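Local coordinates for protein lactate racemase (Thermoanaerobacterium thermosaccharolyticum, PDB 2YJG) that interconverts the D- and L-isomers of lactate, using a nickel pincer cofactor derived from nicotinic acid mononucleotide, at residues A[17-27]-A[407-416]; A[309-320]-A[369-380]. All coordinates share one frame; numbering follows the deposited sequence.

Contact 1. Residues A[17-27]-A[407-416]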
loop_
_atom_site.group_PDB
_atom_site.type_symbol
_atom_site.label_atom_id
_atom_site.label_comp_id
_atom_site.label_asym_id
_atom_site.label_seq_id
_atom_site.Cartn_x
_atom_site.Cartn_y
_atom_site.Cartn_z
ATOM N N LEU A 17 -32.653 21.176 -30.397
ATOM C CA LEU A 17 -32.296 21.288 -31.815
ATOM C C LEU A 17 -33.488 20.814 -32.664
ATOM O O LEU A 17 -33.901 19.655 -32.521
ATOM C CB LEU A 17 -31.090 20.393 -32.146
ATOM C CG LEU A 17 -30.588 20.422 -33.570
ATOM C CD1 LEU A 17 -30.225 21.839 -34.106
ATOM C CD2 LEU A 17 -29.380 19.426 -33.589
ATOM N N PRO A 18 -34.007 21.673 -33.534
ATOM C CA PRO A 18 -35.209 21.278 -34.250
ATOM C C PRO A 18 -35.044 20.031 -35.109
ATOM O O PRO A 18 -34.066 19.920 -35.896
ATOM C CB PRO A 18 -35.519 22.478 -35.134
ATOM C CG PRO A 18 -34.471 23.536 -34.838
ATOM C CD PRO A 18 -33.769 23.125 -33.619
ATOM N N ASP A 19 -36.013 19.112 -34.989
ATOM C CA ASP A 19 -35.910 17.820 -35.662
ATOM C C ASP A 19 -35.626 17.935 -37.163
ATOM O O ASP A 19 -34.903 17.116 -37.736
ATOM C CB ASP A 19 -37.221 17.007 -35.472
ATOM C CG ASP A 19 -37.531 16.650 -34.012
ATOM O OD1 ASP A 19 -36.636 16.488 -33.129
ATOM O OD2 ASP A 19 -38.737 16.447 -33.742
ATOM N N GLU A 20 -36.168 18.962 -37.818
ATOM C CA GLU A 20 -36.002 19.124 -39.272
ATOM C C GLU A 20 -34.537 19.361 -39.700
ATOM O O GLU A 20 -34.161 19.067 -40.844
ATOM C CB GLU A 20 -36.888 20.251 -39.840
ATOM C CG GLU A 20 -36.688 21.647 -39.235
ATOM C CD GLU A 20 -36.787 22.820 -40.252
ATOM O OE1 GLU A 20 -36.799 22.625 -41.487
ATOM O OE2 GLU A 20 -36.818 23.986 -39.819
ATOM N N ARG A 21 -33.746 19.868 -38.765
ATOM C CA ARG A 21 -32.292 20.056 -38.908
ATOM C C ARG A 21 -31.420 18.807 -38.682
ATOM O O ARG A 21 -30.217 18.887 -38.923
ATOM C CB ARG A 21 -31.794 21.167 -37.963
ATOM C CG ARG A 21 -32.409 22.584 -38.207
ATOM C CD ARG A 21 -32.083 23.165 -39.583
ATOM N NE ARG A 21 -30.656 23.209 -39.878
ATOM C CZ ARG A 21 -29.802 24.086 -39.363
ATOM N NH1 ARG A 21 -30.223 25.024 -38.508
ATOM N NH2 ARG A 21 -28.511 24.014 -39.692
ATOM N N ILE A 22 -32.011 17.656 -38.277
ATOM C CA ILE A 22 -31.256 16.493 -37.835
ATOM C C ILE A 22 -31.189 15.431 -38.893
ATOM O O ILE A 22 -32.227 14.936 -39.367
ATOM C CB ILE A 22 -31.842 15.893 -36.547
ATOM C CG1 ILE A 22 -31.779 16.920 -35.417
ATOM C CG2 ILE A 22 -31.081 14.584 -36.118
ATOM C CD1 ILE A 22 -32.475 16.486 -34.146
ATOM N N GLN A 23 -29.978 15.058 -39.265
ATOM C CA GLN A 23 -29.789 13.944 -40.123
ATOM C C GLN A 23 -30.138 12.732 -39.294
ATOM O O GLN A 23 -31.193 12.068 -39.492
ATOM C CB GLN A 23 -28.362 13.912 -40.705
ATOM C CG GLN A 23 -28.158 12.883 -41.788
ATOM C CD GLN A 23 -28.863 13.194 -43.069
ATOM O OE1 GLN A 23 -28.597 14.207 -43.709
ATOM N NE2 GLN A 23 -29.806 12.308 -43.466
ATOM N N GLY A 24 -29.282 12.438 -38.332
ATOM C CA GLY A 24 -29.451 11.315 -37.465
ATOM C C GLY A 24 -28.845 11.672 -36.097
ATOM O O GLY A 24 -27.998 12.572 -35.997
ATOM N N ILE A 25 -29.275 10.952 -35.075
ATOM C CA ILE A 25 -28.701 11.089 -33.723
ATOM C C ILE A 25 -28.039 9.766 -33.497
ATOM O O ILE A 25 -28.701 8.724 -33.388
ATOM C CB ILE A 25 -29.740 11.395 -32.629
ATOM C CG1 ILE A 25 -30.457 12.728 -32.874
ATOM C CG2 ILE A 25 -29.087 11.379 -31.249
ATOM C CD1 ILE A 25 -31.559 13.104 -31.741
ATOM N N LEU A 26 -26.716 9.754 -33.505
ATOM C CA LEU A 26 -26.002 8.464 -33.574
ATOM C C LEU A 26 -25.463 8.118 -32.198
ATOM O O LEU A 26 -24.581 8.804 -31.702
ATOM C CB LEU A 26 -24.850 8.578 -34.539
ATOM C CG LEU A 26 -25.212 9.151 -35.897
ATOM C CD1 LEU A 26 -23.968 9.246 -36.750
ATOM C CD2 LEU A 26 -26.292 8.172 -36.560
ATOM N N ARG A 27 -26.004 7.043 -31.618
ATOM C CA ARG A 27 -25.649 6.611 -30.291
ATOM C C ARG A 27 -25.302 5.164 -30.322
ATOM O O ARG A 27 -25.928 4.366 -31.013
ATOM C CB ARG A 27 -26.807 6.737 -29.292
ATOM C CG ARG A 27 -27.355 8.137 -29.078
ATOM C CD ARG A 27 -28.521 8.049 -28.060
ATOM N NE ARG A 27 -29.382 9.231 -28.054
ATOM C CZ ARG A 27 -29.226 10.278 -27.244
ATOM N NH1 ARG A 27 -28.235 10.304 -26.344
ATOM N NH2 ARG A 27 -30.085 11.306 -27.318
ATOM N N ASN A 407 -24.366 26.526 -44.273
ATOM C CA ASN A 407 -25.712 27.111 -44.549
ATOM C C ASN A 407 -26.583 27.040 -43.289
ATOM O O ASN A 407 -26.371 26.175 -42.429
ATOM C CB ASN A 407 -26.432 26.332 -45.667
ATOM C CG ASN A 407 -25.798 26.531 -47.025
ATOM O OD1 ASN A 407 -25.226 27.598 -47.295
ATOM N ND2 ASN A 407 -25.919 25.527 -47.908
ATOM N N ASN A 408 -27.602 27.891 -43.206
ATOM C CA ASN A 408 -28.531 27.866 -42.045
ATOM C C ASN A 408 -29.623 26.792 -42.142
ATOM O O ASN A 408 -30.533 26.758 -41.299
ATOM C CB ASN A 408 -29.147 29.254 -41.765
ATOM C CG ASN A 408 -30.211 29.659 -42.780
ATOM O OD1 ASN A 408 -30.442 28.965 -43.786
ATOM N ND2 ASN A 408 -30.863 30.806 -42.525
ATOM N N ASP A 409 -29.501 25.914 -43.150
ATOM C CA ASP A 409 -30.447 24.829 -43.394
ATOM C C ASP A 409 -29.803 23.430 -43.392
ATOM O O ASP A 409 -30.502 22.430 -43.610
ATOM C CB ASP A 409 -31.147 25.044 -44.741
ATOM C CG ASP A 409 -30.192 25.513 -45.833
ATOM O OD1 ASP A 409 -29.121 24.866 -46.035
ATOM O OD2 ASP A 409 -30.513 26.549 -46.487
ATOM N N SER A 410 -28.495 23.354 -43.134
ATOM C CA SER A 410 -27.756 22.109 -43.342
ATOM C C SER A 410 -28.225 21.028 -42.389
ATOM O O SER A 410 -28.297 21.294 -41.211
ATOM C CB SER A 410 -26.254 22.352 -43.132
ATOM O OG SER A 410 -25.724 23.261 -44.096
ATOM N N LYS A 411 -28.540 19.813 -42.851
ATOM C CA LYS A 411 -28.844 18.753 -41.853
ATOM C C LYS A 411 -27.576 18.421 -41.038
ATOM O O LYS A 411 -26.477 18.548 -41.527
ATOM C CB LYS A 411 -29.522 17.499 -42.437
ATOM C CG LYS A 411 -31.049 17.683 -42.701
ATOM C CD LYS A 411 -31.896 16.450 -42.437
ATOM C CE LYS A 411 -32.583 15.943 -43.695
ATOM N NZ LYS A 411 -33.662 14.928 -43.575
ATOM N N ILE A 412 -27.767 18.010 -39.791
ATOM C CA ILE A 412 -26.733 17.953 -38.792
ATOM C C ILE A 412 -26.721 16.576 -38.246
ATOM O O ILE A 412 -27.778 16.022 -37.865
ATOM C CB ILE A 412 -27.050 18.894 -37.585
ATOM C CG1 ILE A 412 -27.199 20.341 -38.022
ATOM C CG2 ILE A 412 -25.978 18.805 -36.470
ATOM C CD1 ILE A 412 -27.927 21.207 -36.967
ATOM N N ASN A 413 -25.534 16.004 -38.153
ATOM C CA ASN A 413 -25.379 14.755 -37.473
ATOM C C ASN A 413 -25.138 15.033 -35.994
ATOM O O ASN A 413 -24.255 15.806 -35.676
ATOM C CB ASN A 413 -24.201 13.951 -38.059
ATOM C CG ASN A 413 -24.567 13.075 -39.266
ATOM O OD1 ASN A 413 -23.699 12.760 -40.112
ATOM N ND2 ASN A 413 -25.797 12.614 -39.315
ATOM N N VAL A 414 -25.848 14.364 -35.083
ATOM C CA VAL A 414 -25.623 14.512 -33.622
ATOM C C VAL A 414 -25.082 13.246 -33.047
ATOM O O VAL A 414 -25.719 12.196 -33.124
ATOM C CB VAL A 414 -26.939 14.911 -32.854
ATOM C CG1 VAL A 414 -26.651 15.098 -31.326
ATOM C CG2 VAL A 414 -27.526 16.211 -33.463
ATOM N N ILE A 415 -23.882 13.307 -32.472
ATOM C CA ILE A 415 -23.261 12.143 -31.896
ATOM C C ILE A 415 -23.037 12.524 -30.431
ATOM O O ILE A 415 -22.000 13.121 -30.107
ATOM C CB ILE A 415 -21.897 11.858 -32.524
ATOM C CG1 ILE A 415 -21.982 11.896 -34.077
ATOM C CG2 ILE A 415 -21.359 10.520 -31.982
ATOM C CD1 ILE A 415 -20.676 11.480 -34.805
ATOM N N PRO A 416 -24.000 12.203 -29.550
ATOM C CA PRO A 416 -23.904 12.813 -28.218
ATOM C C PRO A 416 -22.650 12.460 -27.414
ATOM O O PRO A 416 -22.148 13.314 -26.688
ATOM C CB PRO A 416 -25.175 12.363 -27.487
ATOM C CG PRO A 416 -26.084 11.701 -28.585
ATOM C CD PRO A 416 -25.245 11.429 -29.774
#

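Contact 2. Residues A[309-320]-A[369-380]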
loop_
_atom_site.group_PDB
_atom_site.type_symbol
_atom_site.label_atom_id
_atom_site.label_comp_id
_atom_site.label_asym_id
_atom_site.label_seq_id
_atom_site.Cartn_x
_atom_site.Cartn_y
_atom_site.Cartn_z
ATOM N N ASP A 309 -16.415 16.679 -46.300
ATOM C CA ASP A 309 -15.224 17.479 -46.531
ATOM C C ASP A 309 -15.589 18.912 -46.555
ATOM O O ASP A 309 -16.567 19.337 -47.216
ATOM C CB ASP A 309 -14.538 17.127 -47.862
ATOM C CG ASP A 309 -14.276 15.610 -48.023
ATOM O OD1 ASP A 309 -13.680 14.974 -47.102
ATOM O OD2 ASP A 309 -14.695 15.039 -49.078
ATOM N N GLY A 310 -14.853 19.690 -45.777
ATOM C CA GLY A 310 -15.130 21.095 -45.614
ATOM C C GLY A 310 -16.219 21.481 -44.662
ATOM O O GLY A 310 -16.534 22.639 -44.573
ATOM N N GLY A 311 -16.802 20.497 -43.964
ATOM C CA GLY A 311 -17.873 20.723 -43.045
ATOM C C GLY A 311 -17.331 21.191 -41.713
ATOM O O GLY A 311 -16.117 21.355 -41.560
ATOM N N VAL A 312 -18.243 21.376 -40.760
ATOM C CA VAL A 312 -17.946 21.903 -39.440
ATOM C C VAL A 312 -18.263 20.864 -38.384
ATOM O O VAL A 312 -19.333 20.259 -38.391
ATOM C CB VAL A 312 -18.730 23.194 -39.205
ATOM C CG1 VAL A 312 -18.368 23.833 -37.841
ATOM C CG2 VAL A 312 -18.444 24.190 -40.356
ATOM N N ILE A 313 -17.282 20.588 -37.528
ATOM C CA ILE A 313 -17.474 19.726 -36.399
ATOM C C ILE A 313 -17.555 20.620 -35.152
ATOM O O ILE A 313 -16.599 21.412 -34.872
ATOM C CB ILE A 313 -16.290 18.743 -36.265
ATOM C CG1 ILE A 313 -16.240 17.779 -37.463
ATOM C CG2 ILE A 313 -16.322 17.972 -34.923
ATOM C CD1 ILE A 313 -14.713 17.217 -37.723
ATOM N N ILE A 314 -18.671 20.525 -34.432
ATOM C CA ILE A 314 -18.861 21.151 -33.079
ATOM C C ILE A 314 -18.664 20.089 -32.020
ATOM O O ILE A 314 -19.295 19.021 -32.039
ATOM C CB ILE A 314 -20.258 21.773 -32.869
ATOM C CG1 ILE A 314 -20.560 22.802 -33.940
ATOM C CG2 ILE A 314 -20.364 22.361 -31.471
ATOM C CD1 ILE A 314 -22.072 23.169 -34.139
ATOM N N ILE A 315 -17.754 20.359 -31.102
ATOM C CA ILE A 315 -17.453 19.434 -30.038
ATOM C C ILE A 315 -17.586 20.143 -28.672
ATOM O O ILE A 315 -16.968 21.179 -28.443
ATOM C CB ILE A 315 -16.036 18.763 -30.169
ATOM C CG1 ILE A 315 -15.950 17.719 -29.081
ATOM C CG2 ILE A 315 -14.902 19.737 -30.053
ATOM C CD1 ILE A 315 -14.994 16.594 -29.199
ATOM N N ALA A 316 -18.366 19.546 -27.771
ATOM C CA ALA A 316 -18.474 20.050 -26.441
ATOM C C ALA A 316 -17.539 19.254 -25.586
ATOM O O ALA A 316 -17.681 18.059 -25.492
ATOM C CB ALA A 316 -19.911 19.962 -25.913
ATOM N N ALA A 317 -16.570 19.958 -24.987
ATOM C CA ALA A 317 -15.484 19.384 -24.167
ATOM C C ALA A 317 -15.038 20.481 -23.169
ATOM O O ALA A 317 -14.516 21.520 -23.555
ATOM C CB ALA A 317 -14.291 18.910 -25.058
ATOM N N GLU A 318 -15.330 20.286 -21.892
ATOM C CA GLU A 318 -15.075 21.338 -20.878
ATOM C C GLU A 318 -13.606 21.679 -20.831
ATOM O O GLU A 318 -13.230 22.851 -20.749
ATOM C CB GLU A 318 -15.534 20.831 -19.524
ATOM C CG GLU A 318 -15.255 21.778 -18.401
ATOM C CD GLU A 318 -15.671 21.279 -17.059
ATOM O OE1 GLU A 318 -15.204 20.192 -16.628
ATOM O OE2 GLU A 318 -16.457 22.015 -16.403
ATOM N N CYS A 319 -12.753 20.652 -20.933
ATOM C CA CYS A 319 -11.302 20.866 -20.929
ATOM C C CYS A 319 -10.838 21.663 -19.720
ATOM O O CYS A 319 -10.084 22.615 -19.840
ATOM C CB CYS A 319 -10.798 21.515 -22.231
ATOM S SG CYS A 319 -11.177 20.494 -23.718
ATOM N N ALA A 320 -11.320 21.258 -18.569
ATOM C CA ALA A 320 -11.034 21.950 -17.309
ATOM C C ALA A 320 -9.537 22.080 -17.055
ATOM O O ALA A 320 -9.128 23.037 -16.402
ATOM C CB ALA A 320 -11.679 21.165 -16.120
ATOM N N ASN A 369 -9.173 19.392 -43.428
ATOM C CA ASN A 369 -10.399 19.116 -44.200
ATOM C C ASN A 369 -11.709 19.675 -43.572
ATOM O O ASN A 369 -12.781 19.552 -44.203
ATOM C CB ASN A 369 -10.619 17.606 -44.318
ATOM C CG ASN A 369 -9.747 16.938 -45.314
ATOM O OD1 ASN A 369 -8.962 17.557 -46.031
ATOM N ND2 ASN A 369 -9.845 15.590 -45.335
ATOM N N HIS A 370 -11.631 20.176 -42.341
ATOM C CA HIS A 370 -12.838 20.545 -41.577
ATOM C C HIS A 370 -12.555 21.700 -40.667
ATOM O O HIS A 370 -11.436 21.831 -40.162
ATOM C CB HIS A 370 -13.312 19.380 -40.693
ATOM C CG HIS A 370 -13.501 18.109 -41.434
ATOM N ND1 HIS A 370 -12.520 17.146 -41.524
ATOM C CD2 HIS A 370 -14.562 17.644 -42.136
ATOM C CE1 HIS A 370 -12.968 16.146 -42.273
ATOM N NE2 HIS A 370 -14.220 16.405 -42.618
ATOM N N LYS A 371 -13.584 22.481 -40.364
ATOM C CA LYS A 371 -13.479 23.460 -39.280
ATOM C C LYS A 371 -13.946 22.826 -38.007
ATOM O O LYS A 371 -14.912 22.069 -38.052
ATOM C CB LYS A 371 -14.410 24.649 -39.575
ATOM C CG LYS A 371 -14.149 25.293 -40.898
ATOM C CD LYS A 371 -13.026 26.250 -40.877
ATOM C CE LYS A 371 -12.641 26.648 -42.350
ATOM N NZ LYS A 371 -12.208 28.087 -42.467
ATOM N N VAL A 372 -13.296 23.130 -36.889
ATOM C CA VAL A 372 -13.724 22.633 -35.604
ATOM C C VAL A 372 -14.065 23.821 -34.734
ATOM O O VAL A 372 -13.327 24.871 -34.711
ATOM C CB VAL A 372 -12.667 21.741 -34.966
ATOM C CG1 VAL A 372 -13.081 21.308 -33.534
ATOM C CG2 VAL A 372 -12.409 20.517 -35.864
ATOM N N ILE A 373 -15.221 23.703 -34.103
ATOM C CA ILE A 373 -15.691 24.681 -33.128
ATOM C C ILE A 373 -15.724 24.005 -31.789
ATOM O O ILE A 373 -16.332 22.937 -31.640
ATOM C CB ILE A 373 -17.122 25.256 -33.452
ATOM C CG1 ILE A 373 -17.080 26.051 -34.737
ATOM C CG2 ILE A 373 -17.647 26.147 -32.282
ATOM C CD1 ILE A 373 -18.367 26.184 -35.426
ATOM N N MET A 374 -15.057 24.584 -30.797
ATOM C CA MET A 374 -15.093 23.971 -29.482
ATOM C C MET A 374 -15.962 24.806 -28.494
ATOM O O MET A 374 -15.732 25.986 -28.276
ATOM C CB MET A 374 -13.692 23.758 -28.901
ATOM C CG MET A 374 -12.772 22.826 -29.660
ATOM S SD MET A 374 -11.279 22.432 -28.726
ATOM C CE MET A 374 -11.892 21.270 -27.605
ATOM N N VAL A 375 -16.954 24.160 -27.916
ATOM C CA VAL A 375 -17.673 24.646 -26.735
ATOM C C VAL A 375 -16.913 24.139 -25.537
ATOM O O VAL A 375 -16.860 22.945 -25.265
ATOM C CB VAL A 375 -19.191 24.141 -26.725
ATOM C CG1 VAL A 375 -19.951 24.486 -25.416
ATOM C CG2 VAL A 375 -19.956 24.682 -27.989
ATOM N N THR A 376 -16.357 25.092 -24.773
ATOM C CA THR A 376 -15.378 24.813 -23.778
ATOM C C THR A 376 -15.339 25.960 -22.772
ATOM O O THR A 376 -15.849 27.002 -23.049
ATOM C CB THR A 376 -14.010 24.609 -24.454
ATOM O OG1 THR A 376 -13.150 24.005 -23.525
ATOM C CG2 THR A 376 -13.408 25.906 -24.962
ATOM N N ASP A 377 -14.757 25.694 -21.616
ATOM C CA ASP A 377 -14.527 26.657 -20.542
ATOM C C ASP A 377 -13.827 27.854 -21.094
ATOM O O ASP A 377 -12.912 27.686 -21.897
ATOM C CB ASP A 377 -13.663 25.969 -19.482
ATOM C CG ASP A 377 -13.592 26.718 -18.186
ATOM O OD1 ASP A 377 -12.956 27.828 -18.148
ATOM O OD2 ASP A 377 -14.123 26.146 -17.189
ATOM N N SER A 378 -14.214 29.058 -20.638
ATOM C CA SER A 378 -13.669 30.304 -21.179
ATOM C C SER A 378 -12.173 30.445 -21.008
ATOM O O SER A 378 -11.558 31.171 -21.806
ATOM C CB SER A 378 -14.349 31.545 -20.586
ATOM O OG SER A 378 -14.052 31.643 -19.205
ATOM N N LYS A 379 -11.613 29.759 -19.997
ATOM C CA LYS A 379 -10.151 29.670 -19.726
ATOM C C LYS A 379 -9.417 29.200 -20.948
ATOM O O LYS A 379 -8.207 29.502 -21.135
ATOM C CB LYS A 379 -9.821 28.590 -18.666
ATOM C CG LYS A 379 -10.204 28.776 -17.243
ATOM C CD LYS A 379 -9.757 27.574 -16.361
ATOM C CE LYS A 379 -10.489 26.237 -16.608
ATOM N NZ LYS A 379 -10.252 25.172 -15.485
ATOM N N ASN A 380 -10.115 28.478 -21.829
ATOM C CA ASN A 380 -9.468 27.849 -22.958
ATOM C C ASN A 380 -9.653 28.539 -24.309
ATOM O O ASN A 380 -9.158 28.023 -25.325
ATOM C CB ASN A 380 -10.018 26.402 -23.137
ATOM C CG ASN A 380 -9.786 25.542 -21.926
ATOM O OD1 ASN A 380 -8.712 25.631 -21.318
ATOM N ND2 ASN A 380 -10.803 24.701 -21.534
HETATM O O HOH W 1 -16.643 24.539 -16.715
#

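Contact 1. Residues A[17-27]-A[407-416]
One edge of the parallel beta-sheet in the C-terminal domain is formed here, where strand 22-25, supplied by the N-terminal part of the chain, pairs in parallel with strand 412-415. Ile22 faces Ile412 and Ile25 faces Val414, and the ladder runs on past the strand into Leu26. The bond from Val414 N to Gly24 O is almost straight (178° at the hydrogen), and that from Leu26 N to Val414 O measures 2.7 Å. Gln23 N, by contrast, reaches Ile412 O from above the carbonyl plane, in keeping with the corner the chain turns at Gln23. Gly24 N, buried next to this corner, finds no partner.

On the face carrying Ile412 and Val414, Leu17 comes in from before the 3-10 turn. Its CG stands anti to the backbone N (chi1 -179°), and the two methyls divide the work: CD1 meets Ile412 CD1 tip to tip at 3.7 Å, while CD2 slides past Val414 CG2. Leu399 of helix 395-405 touches both Leu17 and Ile412, and Ile4 of strand 3-8 covers Val414 and Ile25.

The bent side chain of Arg21 lies against the loop leading into strand 412-415. NH2 donates to Ser410 O at 3.1 Å within the guanidinium plane, and NE adds a weak bond to the same oxygen; NH1 forms a salt bridge with Glu403. Asn408 O sits over the centre of one guanidinium face and Ile412 CD1 over the rim of the other, which sandwiches the group between loop and strand and probably limits its rotation. At the far end Pro416 CG sits under the rim of one face of the Arg27 guanidinium, 3.4 Å from Arg27 NH1, the two side chains crossing at about a right angle.

Contact 2. Residues A[309-320]-A[369-380]
Two neighbouring parallel strands of the C-terminal domain sheet, 311-316 and 371-375, are joined here through a parallel beta-alpha-beta crossover whose intervening residues are largely helical. Their axes run 4.7 Å apart at 21°, and bonds alternate regularly, from Lys371 N to Gly311 O at one end to Ala317 N to Val375 O at the other.

On the face carrying Val312, Ile314 and Ile373, the tightest packing is between Val312 CG1 and Ile373 CD1, 3.4 Å apart. Val312 CG1 stands anti to the backbone N (chi1 -176°), which turns this methyl along the strand to the isoleucine tip; Ala398 of helix 395-405 covers Ile314 and Ile373. The other face presents Ile313, Ile315, Val372 and Met374. Ile315 and Met374 lie side by side, pointing the same way, with Ile315 CG2 at 3.8 Å from Met374 CG. A bend at chi3 (77°) brings Met374 CE to Cys319 SG, beneath helix 293-305, which carries the probable substrate-binding residues Gln295 and Lys298. Ile313 CD1 approaches His370 at CB and CG, while His370 ND1 is held by Ile366 O.

Beyond the strand ends the two chains stay linked through polar groups. Thr376 OG1 faces two carbonyl oxygens, Ala317 O at 2.8 Å and Glu318 O at 3.0 Å. Asn380 ND2 donates to Cys319 O from above the carbonyl plane, and an Asx turn at Asp377, whose OD1 accepts from Lys379 N through its anti lone pair, leads into the 3-10 segment 378-380. A water donates to both Glu318 OE2 and Asp377 OD2, bridging two carboxylates that would otherwise probably repel each other. Lys379 NZ closes the contact with a 2.6 Å bond to Ala320 O, lying in the carbonyl plane on a lone pair.

Overall arrangement
From the N terminus, the chain lays down strand 22-25 early, then builds the N-terminal domain with its own mixed sheet before entering the C-terminal domain. Contact 2 closes a loop of 48 residues, mostly helical, between 309-320 and 369-380. It is nested inside the far larger loop of 379 residues closed by contact 1, when 407-416 returns to 17-27. Both belong to one six-stranded parallel sheet: contact 1 makes the pair at one edge, and strand 279-283 separates strand 412-415 from strand 311-316. Their centres lie about 16 Å apart and they do not touch, although helix 395-405 packs against side chains of both.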